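Local coordinates for bumblebee peptidoglycan recognition protein SA (Bombus, PDB 5XZ4) that probably recognises bacterial peptidoglycan in insect immunity, with a preference for the Dap type over the Lys type, and has an N-acetylmuramoyl-L-alanine amidase-like fold, at residues I105-N110 with N122-L127. Residues are numbered along the deposited sequence; the frame is centred on the assembly and turned at random.
Sequences IGFIGN and NAAHAL
With chi1 at -62° placing CG1 opposite the carbonyl carbon and chi2 extended, Ile105 sends CD1 out from strand 102-107 toward Leu127, whose own CG lies trans to its backbone N (chi1 -176°) and reaches back from the helix. The two side chains run antiparallel past each other and touch through single methyls, Ile105 CD1 and Leu127 CD2 standing 4.0 Å apart. Two residues on, the CB of Phe107 does not point at the helix, but the ring's CZ-CE1 end lies against Ala124. There the methyl meets the ring at a slant: Ala124 CB lies 3.5 Å from Phe107 CZ and 3.8 Å from Phe107 CE1. Ile105 CA and Ala124 CA are the nearest CA pair, 7.7 Å apart, an approach consistent with the small alanine side chain. No hydrogen bond crosses the interface; its four touching residues are buried, and the fit rests on apolar contact alone. Ala124 and Leu127, three residues and nearly one turn apart, both face the strand, whereas His125 points away and stacks on Trp166. Ile76 meets both Ile105 and Ala124, while Leu127 also rests on Phe74 and Trp88. This is helix-on-sheet packing in the amidase-like core: helix 118-134 lies against strand 102-107, which runs parallel between strands 74-76 and 31-38, and the chain later returns as strand 141-145, parallel to and just beyond 31-38, making the helix part of a beta-alpha-beta crossover.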
# COMPACT_ATOMS: atom_id res chain seq x y z
N ILE A 105 1.00 -1.79 0.76
CA ILE A 105 -0.26 -1.09 0.42
C ILE A 105 -0.59 -0.19 1.60
O ILE A 105 -0.80 -0.65 2.72
CB ILE A 105 -1.44 -2.07 0.22
CG1 ILE A 105 -1.17 -3.02 -0.96
CG2 ILE A 105 -2.73 -1.30 -0.03
CD1 ILE A 105 -2.23 -4.11 -1.16
N GLY A 106 -0.57 1.13 1.34
CA GLY A 106 -0.89 2.12 2.40
C GLY A 106 -2.34 2.58 2.33
O GLY A 106 -2.72 3.28 1.37
N PHE A 107 -3.14 2.23 3.34
CA PHE A 107 -4.51 2.76 3.49
C PHE A 107 -4.37 4.21 3.96
O PHE A 107 -3.71 4.46 5.00
CB PHE A 107 -5.33 1.93 4.50
CG PHE A 107 -5.88 0.62 3.96
CD1 PHE A 107 -5.03 -0.40 3.51
CD2 PHE A 107 -7.26 0.42 3.97
CE1 PHE A 107 -5.57 -1.61 3.06
CE2 PHE A 107 -7.80 -0.79 3.52
CZ PHE A 107 -6.95 -1.78 3.08
N ILE A 108 -4.99 5.14 3.23
CA ILE A 108 -4.87 6.57 3.60
C ILE A 108 -5.78 6.85 4.80
O ILE A 108 -7.01 6.75 4.71
CB ILE A 108 -5.19 7.49 2.41
CG1 ILE A 108 -4.19 7.25 1.27
CG2 ILE A 108 -5.14 8.97 2.84
CD1 ILE A 108 -4.58 7.91 -0.06
N GLY A 109 -5.14 7.14 5.95
CA GLY A 109 -5.87 7.38 7.19
C GLY A 109 -5.10 6.84 8.39
O GLY A 109 -3.99 6.28 8.25
N ASN A 110 -5.70 7.02 9.57
CA ASN A 110 -5.20 6.48 10.83
C ASN A 110 -6.25 5.49 11.33
O ASN A 110 -7.35 5.87 11.74
CB ASN A 110 -4.97 7.62 11.85
CG ASN A 110 -4.25 7.15 13.10
OD1 ASN A 110 -4.36 6.00 13.49
ND2 ASN A 110 -3.51 8.05 13.74
N ASN A 122 -12.50 -3.32 0.12
CA ASN A 122 -12.82 -3.98 -1.14
C ASN A 122 -11.81 -3.63 -2.24
O ASN A 122 -11.39 -4.50 -3.00
CB ASN A 122 -14.25 -3.68 -1.58
CG ASN A 122 -14.74 -4.66 -2.62
OD1 ASN A 122 -14.51 -4.46 -3.80
ND2 ASN A 122 -15.42 -5.73 -2.18
N ALA A 123 -11.40 -2.37 -2.32
CA ALA A 123 -10.39 -1.97 -3.31
C ALA A 123 -9.06 -2.70 -3.09
O ALA A 123 -8.44 -3.21 -4.04
CB ALA A 123 -10.17 -0.46 -3.31
N ALA A 124 -8.62 -2.77 -1.84
CA ALA A 124 -7.37 -3.47 -1.54
C ALA A 124 -7.47 -4.98 -1.82
O ALA A 124 -6.53 -5.57 -2.40
CB ALA A 124 -6.99 -3.25 -0.09
N HIS A 125 -8.58 -5.59 -1.43
CA HIS A 125 -8.69 -7.05 -1.65
C HIS A 125 -8.80 -7.35 -3.15
O HIS A 125 -8.21 -8.33 -3.62
CB HIS A 125 -9.87 -7.61 -0.87
CG HIS A 125 -9.79 -9.08 -0.60
ND1 HIS A 125 -8.62 -9.77 -0.32
CD2 HIS A 125 -10.80 -9.98 -0.50
CE1 HIS A 125 -8.93 -11.04 -0.07
NE2 HIS A 125 -10.24 -11.18 -0.17
N ALA A 126 -9.49 -6.48 -3.90
CA ALA A 126 -9.61 -6.63 -5.37
C ALA A 126 -8.23 -6.46 -6.03
O ALA A 126 -7.88 -7.18 -6.98
CB ALA A 126 -10.64 -5.67 -5.95
N LEU A 127 -7.43 -5.53 -5.51
CA LEU A 127 -6.06 -5.36 -5.98
C LEU A 127 -5.21 -6.63 -5.76
O LEU A 127 -4.46 -7.06 -6.64
CB LEU A 127 -5.39 -4.14 -5.29
CG LEU A 127 -3.97 -3.77 -5.75
CD1 LEU A 127 -3.96 -3.30 -7.20
CD2 LEU A 127 -3.30 -2.74 -4.81